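Side-chain contacts in Avidin/streptavidin (Shewanella denitrificans, PDB 3SZH), which binds biotin as a dimeric member of the avidin family and is seen here without its ligand: residues I23-I26 against L32-S35; Y36-R39 against C45-S48; T65-S70 against C74-S79; S81-N86 against K92-W97. All coordinates share one frame; numbering follows the deposited sequence. Where two conformers were deposited one is given.

Interaction 1 (I23-I26 against L32-S35)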
# COMPACT_ATOMS: atom_id res chain seq x y z
N ILE B 23 -11.16 -7.12 7.03
CA ILE B 23 -9.91 -7.16 7.77
C ILE B 23 -9.89 -8.41 8.62
O ILE B 23 -10.78 -8.60 9.46
CB ILE B 23 -9.67 -5.91 8.64
CG1 ILE B 23 -9.73 -4.62 7.81
CG2 ILE B 23 -8.38 -6.03 9.43
CD1 ILE B 23 -9.52 -3.34 8.64
N ASN B 24 -8.88 -9.26 8.41
CA ASN B 24 -8.72 -10.48 9.15
C ASN B 24 -7.89 -10.28 10.41
O ASN B 24 -8.45 -10.25 11.50
CB ASN B 24 -8.16 -11.56 8.24
CG ASN B 24 -7.92 -12.83 8.97
OD1 ASN B 24 -6.79 -13.12 9.34
ND2 ASN B 24 -8.97 -13.58 9.21
N SER B 25 -6.58 -10.19 10.28
CA SER B 25 -5.69 -10.00 11.41
C SER B 25 -5.05 -8.62 11.40
O SER B 25 -4.79 -8.03 10.34
CB SER B 25 -4.60 -11.09 11.43
OG SER B 25 -3.75 -10.99 10.30
N ILE B 26 -4.82 -8.10 12.60
CA ILE B 26 -3.92 -6.98 12.82
C ILE B 26 -2.99 -7.42 13.96
O ILE B 26 -3.43 -7.60 15.10
CB ILE B 26 -4.65 -5.68 13.21
CG1 ILE B 26 -5.66 -5.26 12.14
CG2 ILE B 26 -3.64 -4.58 13.49
CD1 ILE B 26 -6.52 -4.04 12.55
N LEU B 32 -1.38 -5.90 8.77
CA LEU B 32 -2.73 -6.30 8.45
C LEU B 32 -2.77 -7.41 7.41
O LEU B 32 -1.99 -7.39 6.44
CB LEU B 32 -3.48 -5.06 7.93
CG LEU B 32 -4.92 -5.17 7.43
CD1 LEU B 32 -5.66 -3.86 7.68
CD2 LEU B 32 -4.95 -5.54 5.95
N THR B 33 -3.72 -8.31 7.56
CA THR B 33 -4.12 -9.24 6.50
C THR B 33 -5.63 -9.14 6.34
O THR B 33 -6.34 -8.71 7.25
CB THR B 33 -3.76 -10.70 6.78
OG1 THR B 33 -4.59 -11.21 7.83
CG2 THR B 33 -2.28 -10.88 7.12
N GLY B 34 -6.11 -9.50 5.16
CA GLY B 34 -7.54 -9.55 4.92
C GLY B 34 -7.85 -9.96 3.51
O GLY B 34 -6.99 -10.50 2.78
N SER B 35 -9.09 -9.75 3.11
CA SER B 35 -9.61 -10.06 1.78
C SER B 35 -10.41 -8.88 1.29
O SER B 35 -10.97 -8.12 2.09
CB SER B 35 -10.52 -11.29 1.81
OG SER B 35 -9.85 -12.46 2.25
O HOH W 1 -4.62 -13.91 7.53

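Interaction 2 (Y36-R39 against C45-S48)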
# COMPACT_ATOMS: atom_id res chain seq x y z
N TYR B 36 -10.51 -8.72 -0.02
CA TYR B 36 -11.30 -7.67 -0.65
C TYR B 36 -12.21 -8.30 -1.69
O TYR B 36 -11.75 -9.12 -2.50
CB TYR B 36 -10.37 -6.66 -1.29
CG TYR B 36 -11.01 -5.38 -1.73
CD1 TYR B 36 -11.55 -5.26 -3.00
CD2 TYR B 36 -11.10 -4.29 -0.87
CE1 TYR B 36 -12.14 -4.08 -3.44
CE2 TYR B 36 -11.68 -3.08 -1.31
CZ TYR B 36 -12.18 -3.00 -2.59
OH TYR B 36 -12.74 -1.81 -3.00
N ILE B 37 -13.47 -7.89 -1.67
CA ILE B 37 -14.41 -8.27 -2.72
C ILE B 37 -14.90 -7.01 -3.41
O ILE B 37 -15.56 -6.15 -2.79
CB ILE B 37 -15.56 -9.15 -2.24
CG1 ILE B 37 -15.04 -10.47 -1.66
CG2 ILE B 37 -16.56 -9.40 -3.39
CD1 ILE B 37 -16.12 -11.42 -1.11
N ASN B 38 -14.55 -6.89 -4.69
CA ASN B 38 -14.97 -5.78 -5.54
C ASN B 38 -16.38 -6.05 -6.05
O ASN B 38 -16.70 -7.14 -6.52
CB ASN B 38 -13.98 -5.71 -6.72
CG ASN B 38 -14.40 -4.74 -7.81
OD1 ASN B 38 -14.94 -3.67 -7.54
ND2 ASN B 38 -14.12 -5.10 -9.04
N ARG B 39 -17.22 -5.02 -5.96
CA ARG B 39 -18.58 -5.11 -6.50
C ARG B 39 -18.94 -3.88 -7.34
O ARG B 39 -20.11 -3.54 -7.49
CB ARG B 39 -19.60 -5.32 -5.37
CG ARG B 39 -19.30 -6.58 -4.56
CD ARG B 39 -20.45 -6.93 -3.64
NE ARG B 39 -20.10 -8.01 -2.71
CZ ARG B 39 -19.44 -7.82 -1.57
NH1 ARG B 39 -19.06 -6.61 -1.19
NH2 ARG B 39 -19.14 -8.86 -0.81
N CYS B 45 -13.08 -8.51 -12.20
CA CYS B 45 -12.60 -8.95 -10.88
C CYS B 45 -13.63 -8.66 -9.77
O CYS B 45 -13.27 -8.21 -8.67
CB CYS B 45 -11.25 -8.33 -10.53
SG CYS B 45 -9.91 -8.91 -11.58
N GLN B 46 -14.90 -8.98 -10.04
CA GLN B 46 -15.95 -8.84 -9.02
C GLN B 46 -16.27 -10.17 -8.34
O GLN B 46 -16.07 -11.24 -8.92
CB GLN B 46 -17.24 -8.31 -9.63
CG GLN B 46 -17.22 -6.88 -10.02
CD GLN B 46 -18.61 -6.39 -10.42
OE1 GLN B 46 -18.85 -6.02 -11.57
NE2 GLN B 46 -19.53 -6.46 -9.49
N ASN B 47 -16.81 -10.08 -7.13
CA ASN B 47 -17.46 -11.19 -6.43
C ASN B 47 -16.57 -12.35 -6.04
O ASN B 47 -17.08 -13.43 -5.76
CB ASN B 47 -18.59 -11.79 -7.28
CG ASN B 47 -19.57 -10.75 -7.70
OD1 ASN B 47 -20.00 -9.94 -6.90
ND2 ASN B 47 -19.92 -10.75 -8.98
N SER B 48 -15.26 -12.18 -6.09
CA SER B 48 -14.35 -13.23 -5.62
C SER B 48 -13.34 -12.56 -4.70
O SER B 48 -13.05 -11.37 -4.83
CB SER B 48 -13.70 -13.97 -6.79
OG SER B 48 -12.86 -13.10 -7.54
O HOH W 2 -13.84 -9.20 -6.17
O HOH W 3 -20.47 -10.31 -4.31

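Interaction 3 (T65-S70 against C74-S79)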
# COMPACT_ATOMS: atom_id res chain seq x y z
N THR B 65 -4.12 -4.56 -2.55
CA THR B 65 -4.51 -5.83 -3.13
C THR B 65 -3.95 -5.95 -4.53
O THR B 65 -3.99 -4.99 -5.32
CB THR B 65 -6.04 -6.03 -3.11
OG1 THR B 65 -6.34 -7.42 -3.34
CG2 THR B 65 -6.77 -5.21 -4.15
N LYS B 66 -3.43 -7.13 -4.84
CA LYS B 66 -3.06 -7.51 -6.19
C LYS B 66 -4.26 -8.17 -6.86
O LYS B 66 -4.84 -9.12 -6.32
CB LYS B 66 -1.85 -8.45 -6.15
CG LYS B 66 -1.49 -9.10 -7.48
CD LYS B 66 -0.19 -9.91 -7.38
CE LYS B 66 0.03 -10.72 -8.63
NZ LYS B 66 1.38 -11.36 -8.63
N TRP B 67 -4.64 -7.69 -8.04
CA TRP B 67 -5.83 -8.21 -8.71
C TRP B 67 -5.54 -9.49 -9.48
O TRP B 67 -5.65 -9.55 -10.72
CB TRP B 67 -6.46 -7.15 -9.62
CG TRP B 67 -6.93 -5.94 -8.86
CD1 TRP B 67 -6.32 -4.70 -8.81
CD2 TRP B 67 -8.06 -5.86 -8.01
NE1 TRP B 67 -7.04 -3.86 -7.98
CE2 TRP B 67 -8.12 -4.54 -7.50
CE3 TRP B 67 -9.07 -6.77 -7.66
CZ2 TRP B 67 -9.13 -4.12 -6.64
CZ3 TRP B 67 -10.06 -6.36 -6.80
CH2 TRP B 67 -10.09 -5.04 -6.30
N LEU B 68 -5.16 -10.53 -8.75
CA LEU B 68 -4.98 -11.85 -9.31
C LEU B 68 -5.41 -12.82 -8.22
O LEU B 68 -4.96 -12.74 -7.09
CB LEU B 68 -3.52 -12.10 -9.70
CG LEU B 68 -3.18 -13.45 -10.35
CD1 LEU B 68 -3.98 -13.61 -11.59
CD2 LEU B 68 -1.68 -13.57 -10.60
N ASN B 69 -6.31 -13.73 -8.57
CA ASN B 69 -6.69 -14.80 -7.67
C ASN B 69 -6.95 -16.06 -8.52
O ASN B 69 -6.58 -16.11 -9.71
CB ASN B 69 -7.87 -14.39 -6.75
CG ASN B 69 -9.16 -14.22 -7.49
OD1 ASN B 69 -9.22 -14.49 -8.69
ND2 ASN B 69 -10.19 -13.79 -6.80
N SER B 70 -7.59 -17.06 -7.92
CA SER B 70 -7.79 -18.33 -8.60
C SER B 70 -8.85 -18.27 -9.68
O SER B 70 -9.01 -19.23 -10.43
CB SER B 70 -8.16 -19.42 -7.60
OG SER B 70 -9.27 -19.00 -6.83
N CYS B 74 -6.97 -8.88 -13.18
CA CYS B 74 -7.11 -7.55 -13.76
C CYS B 74 -5.77 -6.83 -13.92
O CYS B 74 -5.72 -5.62 -14.12
CB CYS B 74 -8.16 -6.72 -13.01
SG CYS B 74 -9.85 -7.50 -13.12
N ASN B 75 -4.67 -7.59 -13.85
CA ASN B 75 -3.36 -7.11 -14.32
C ASN B 75 -2.85 -5.84 -13.63
O ASN B 75 -2.16 -5.03 -14.25
CB ASN B 75 -3.38 -6.90 -15.85
CG ASN B 75 -2.01 -7.00 -16.44
OD1 ASN B 75 -1.21 -7.83 -16.02
ND2 ASN B 75 -1.74 -6.18 -17.46
N SER B 76 -3.20 -5.67 -12.35
CA SER B 76 -2.91 -4.41 -11.68
C SER B 76 -2.95 -4.60 -10.17
O SER B 76 -3.27 -5.69 -9.68
CB SER B 76 -3.92 -3.35 -12.12
OG SER B 76 -5.23 -3.80 -11.83
N ILE B 77 -2.58 -3.53 -9.45
CA ILE B 77 -2.52 -3.52 -7.98
C ILE B 77 -3.15 -2.21 -7.53
O ILE B 77 -2.80 -1.14 -8.06
CB ILE B 77 -1.04 -3.54 -7.48
CG1 ILE B 77 -0.28 -4.77 -8.02
CG2 ILE B 77 -1.00 -3.50 -5.94
CD1 ILE B 77 1.22 -4.68 -7.82
N THR B 78 -4.05 -2.27 -6.55
CA THR B 78 -4.60 -1.06 -5.93
C THR B 78 -4.09 -0.92 -4.51
O THR B 78 -3.99 -1.91 -3.78
CB THR B 78 -6.14 -1.09 -5.92
OG1 THR B 78 -6.58 -1.19 -7.27
CG2 THR B 78 -6.73 0.20 -5.29
N SER B 79 -3.72 0.30 -4.14
CA SER B 79 -3.28 0.62 -2.79
C SER B 79 -4.11 1.77 -2.26
O SER B 79 -4.27 2.79 -2.94
CB SER B 79 -1.83 1.06 -2.77
OG SER B 79 -1.02 0.02 -3.25

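Interaction 4 (S81-N86 against K92-W97)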
# COMPACT_ATOMS: atom_id res chain seq x y z
N SER B 81 -4.67 4.47 1.06
CA SER B 81 -4.15 5.12 2.26
C SER B 81 -5.29 5.89 2.88
O SER B 81 -6.00 6.61 2.18
CB SER B 81 -3.06 6.13 1.92
OG SER B 81 -1.94 5.50 1.31
N GLY B 82 -5.51 5.74 4.18
CA GLY B 82 -6.63 6.44 4.77
C GLY B 82 -6.64 6.41 6.27
O GLY B 82 -5.65 6.09 6.93
N PHE B 83 -7.76 6.84 6.82
CA PHE B 83 -7.88 7.01 8.26
C PHE B 83 -9.30 6.74 8.72
O PHE B 83 -10.28 6.94 8.00
CB PHE B 83 -7.43 8.42 8.67
CG PHE B 83 -8.17 9.51 7.96
CD1 PHE B 83 -7.68 10.03 6.76
CD2 PHE B 83 -9.38 10.01 8.47
CE1 PHE B 83 -8.38 11.02 6.08
CE2 PHE B 83 -10.06 10.99 7.80
CZ PHE B 83 -9.57 11.49 6.61
N TYR B 84 -9.38 6.25 9.94
CA TYR B 84 -10.65 5.97 10.59
C TYR B 84 -11.26 7.24 11.18
O TYR B 84 -10.56 8.03 11.83
CB TYR B 84 -10.44 4.94 11.68
CG TYR B 84 -11.68 4.67 12.50
CD1 TYR B 84 -12.64 3.76 12.08
CD2 TYR B 84 -11.92 5.37 13.69
CE1 TYR B 84 -13.80 3.53 12.83
CE2 TYR B 84 -13.05 5.14 14.45
CZ TYR B 84 -13.99 4.23 14.01
OH TYR B 84 -15.11 4.02 14.78
N ILE B 85 -12.56 7.38 10.99
CA ILE B 85 -13.33 8.46 11.58
C ILE B 85 -14.66 7.92 12.09
O ILE B 85 -15.24 6.99 11.53
CB ILE B 85 -13.55 9.64 10.60
CG1 ILE B 85 -14.01 9.17 9.21
CG2 ILE B 85 -12.31 10.52 10.55
CD1 ILE B 85 -14.10 10.29 8.16
N ASN B 86 -15.14 8.56 13.16
CA ASN B 86 -16.43 8.29 13.82
C ASN B 86 -17.07 9.58 14.34
O ASN B 86 -17.37 10.49 13.57
CB ASN B 86 -16.23 7.34 15.00
CG ASN B 86 -17.46 7.24 15.89
OD1 ASN B 86 -18.59 7.48 15.45
ND2 ASN B 86 -17.25 6.86 17.14
N LYS B 92 -16.17 4.82 9.83
CA LYS B 92 -15.83 4.90 8.42
C LYS B 92 -14.33 4.92 8.27
O LYS B 92 -13.61 5.29 9.20
CB LYS B 92 -16.41 6.18 7.79
CG LYS B 92 -17.94 6.24 7.76
CD LYS B 92 -18.45 7.43 6.97
CE LYS B 92 -19.95 7.58 7.12
NZ LYS B 92 -20.72 6.63 6.28
N ILE B 93 -13.86 4.50 7.11
CA ILE B 93 -12.47 4.69 6.72
C ILE B 93 -12.46 5.52 5.45
O ILE B 93 -13.01 5.11 4.43
CB ILE B 93 -11.73 3.34 6.46
CG1 ILE B 93 -11.85 2.39 7.67
CG2 ILE B 93 -10.26 3.60 6.15
CD1 ILE B 93 -11.30 0.98 7.40
N SER B 94 -11.89 6.72 5.54
CA SER B 94 -11.80 7.61 4.40
C SER B 94 -10.44 7.41 3.76
O SER B 94 -9.42 7.52 4.45
CB SER B 94 -11.99 9.04 4.88
OG SER B 94 -11.90 9.91 3.78
N THR B 95 -10.43 7.15 2.45
CA THR B 95 -9.21 6.75 1.76
C THR B 95 -8.99 7.50 0.45
O THR B 95 -9.93 7.96 -0.20
CB THR B 95 -9.18 5.23 1.42
OG1 THR B 95 -10.10 4.95 0.37
CG2 THR B 95 -9.48 4.36 2.62
N LEU B 96 -7.73 7.51 0.03
CA LEU B 96 -7.33 7.85 -1.32
C LEU B 96 -6.59 6.63 -1.85
O LEU B 96 -5.72 6.09 -1.16
CB LEU B 96 -6.39 9.05 -1.32
CG LEU B 96 -6.98 10.34 -0.76
CD1 LEU B 96 -5.93 11.45 -0.80
CD2 LEU B 96 -8.25 10.75 -1.50
N TRP B 97 -6.92 6.21 -3.07
CA TRP B 97 -6.28 5.03 -3.66
C TRP B 97 -5.53 5.38 -4.92
O TRP B 97 -5.78 6.40 -5.59
CB TRP B 97 -7.30 3.92 -3.92
CG TRP B 97 -8.50 4.30 -4.75
CD1 TRP B 97 -9.74 4.64 -4.30
CD2 TRP B 97 -8.57 4.37 -6.19
NE1 TRP B 97 -10.58 4.89 -5.35
CE2 TRP B 97 -9.90 4.73 -6.53
CE3 TRP B 97 -7.66 4.11 -7.23
CZ2 TRP B 97 -10.33 4.88 -7.84
CZ3 TRP B 97 -8.09 4.26 -8.54
CH2 TRP B 97 -9.41 4.66 -8.83

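Interaction 1 (I23-I26 against L32-S35)
Ser25 and Thr33 face each other through their hydroxyls, and OG of Ser25 lies 2.6 Å from OG1 of Thr33, a short hydrogen bond in which either group could be the donor. Both oxygens occupy the position between backbone N and carbonyl carbon (chi1 65° for Ser25 and 70° for Thr33), which carries each of them over the gap between the strands. Thr33 OG1 has a further partner in a water 2.7 Å away. The same water donates to Asn24 OD1 at 2.9 Å and so bridges the amide, whose side chain runs alongside that of Thr33, to the hydroxyl pair.

The backbone bonds centre on Thr33. Its carbonyl oxygen accepts from Asn24 N at 2.8 Å and only weakly from Ser25 N, while Thr33 N donates to Ser25 O at 3.0 Å. A psi of -78° at Asn24 takes that residue out of regular strand geometry and brings Asn24 and Ser25 to the same partner.

Apolar contact lies on the other face of the sheet. Leu32 crosses Ile23 at about a right angle, and its CD1 meets CG2 of Ile23 at 3.9 Å; Ile61 touches both side chains and Trp13 touches Ile23. Beside them, with no side chain on Gly34, the strands pass with the CA atoms of Ile23 and Gly34 4.4 Å apart.

Two residues facing one define a classic beta bulge, set here in the antiparallel hairpin of strands 20-26 and 31-37 in the avidin barrel, with the Ser25 and Thr33 hydroxyls on one face and the buried Ile23 and Leu32 on the other.

Interaction 2 (Y36-R39 against C45-S48)
The carbonyl oxygen of Cys45 is gripped from two directions: a water donates to Cys45 O at 2.7 Å, and Asn38 ND2 makes a weak bond to it at 3.2 Å. The contact closes the base of the loop joining strands 31-37 and 50-57, which probably corresponds to the loop that borders the biotin site in other avidins. That water also accepts from Asn38 N at 2.8 Å and donates to Ser48 O at 2.7 Å, so one molecule stands in for direct bonds between diverging backbones.

Further along, Asn47 N donates to Asn38 O at 3.0 Å, running nearly along the C=O axis (163° at the oxygen). Gln46 CA leans on the same oxygen with a CA-H...O contact. A positive phi of 66° at Asn47 turns the chain there, and its CA comes within 3.6 Å of CG2 of Ile37.

The Asn38 amide has partners at both ends: OD1 accepts from Ala40 N, while ND2 makes only the weak bond to Cys45 O. The loop is tied down further by the disulfide from Cys45 to Cys74.

With CG1 beside the backbone nitrogen (chi1 -62°), Ile37 leaves CG2 to lie over one face of the Arg39 guanidinium, offset toward its rim. NH1 of this group bonds Thr20 OG1, whereas NE donates to a second water at 2.8 Å, which in turn donates to Asn47 OD1 at 2.7 Å.

Interaction 3 (T65-S70 against C74-S79)
Disulfide-bonded Cys74 opens the second segment by donating from its N to Trp67 O at 2.9 Å, and its CB packs 3.8 Å from CB of Trp67. The chain then turns at Asn75, and Ser76 O accepts from Trp67 N at 2.9 Å while also lying at the indole edge, near CD1. Both backbone polar atoms of Trp67 thus bond to the 74-79 segment. Trp67 is also the centre of an inverse gamma turn, where the chain turns a corner; the bond that closes this turn, Leu68 N to Lys66 O, is weak.

At Ile77 the strands form a non-hydrogen-bonded pair with Lys66, and Ile77 CA makes a CA-H...O contact with Thr65 O. The lysine itself runs outward, its NZ bonding Val56 O of the second subunit.

Thr78 closes a hydrogen-bonded pair with Thr65: Thr78 N reaches Thr65 O at 3.0 Å and Thr65 N reaches Thr78 O at 2.9 Å. Its side chain adds a nearly straight bond. Trp67 NE1 points at Thr78 OG1, 2.8 Å away, with an angle of 173° at the hydrogen and the oxygen only 1° out of the ring plane. Thr65 CG2 lies over one face of that ring, offset toward its rim.

Trp67 is probably among the tryptophans lining the biotin pocket, as in avidin relatives. The in-plane bond restrains the rotation of its indole. Acting as acceptor here, the Thr78 hydroxyl must direct its own hydrogen elsewhere.

Interaction 4 (S81-N86 against K92-W97)
Phe83 lays a ring face over Ser94: CB of Ser94 sits 4.2 Å from the ring centroid, 25° off the ring normal, a CH-pi contact, and Ser94 O also lies over a face, toward the rim. The ring gets there because CG stands between backbone N and carbonyl carbon (chi1 56°), which tips it across the strand gap. Ile85 completes this side. Its CG2 meets the edge of the Phe83 ring in plane, its CD1 lies 4.1 Å from Ser94 CB, and its CG1 is 4.1 Å from CB of Lys92, whose amine goes on to Ser118 OG. The second subunit packs on this face, with its Ser106 on Phe83 and its Pro107 on Ser94.

The backbones come closest, CA to CA, at Gly82 and Thr95, 4.0 Å apart. On the face opposite Phe83, Tyr84 CD1 approaches Lys92 O at 3.4 Å, and Trp13 packs on both Tyr84 and Ile93.

Paired backbone bonds join Ser81 to Leu96, Phe83 to Ser94 and Ile85 to Lys92; Phe83 N to Ser94 O, for example, spans 3.0 Å. With the strand directions 171° apart, this regular ladder is that of an antiparallel hairpin in the up-and-down avidin barrel.

From the N terminus, interaction 1 closes the hairpin of strands 20-26 and 31-37, and interaction 2 takes up the latter strand directly at Tyr36 to close the loop that follows it. Interactions 3 and 4 come in series, closing the hairpins on either side of strand 73-85. None of the four nests within or crosses another. The strongest tie is between interactions 2 and 3, where the Cys45-Cys74 disulfide and a probable Ser48-Asn69 hydrogen bond join the loop before strand 50-57 to the start of strand 73-85 and the turn before it, and Tyr36 packs on Trp67. Interactions 3 and 4 meet where Trp97 packs on Thr78 and Ser79, and both reach the second subunit.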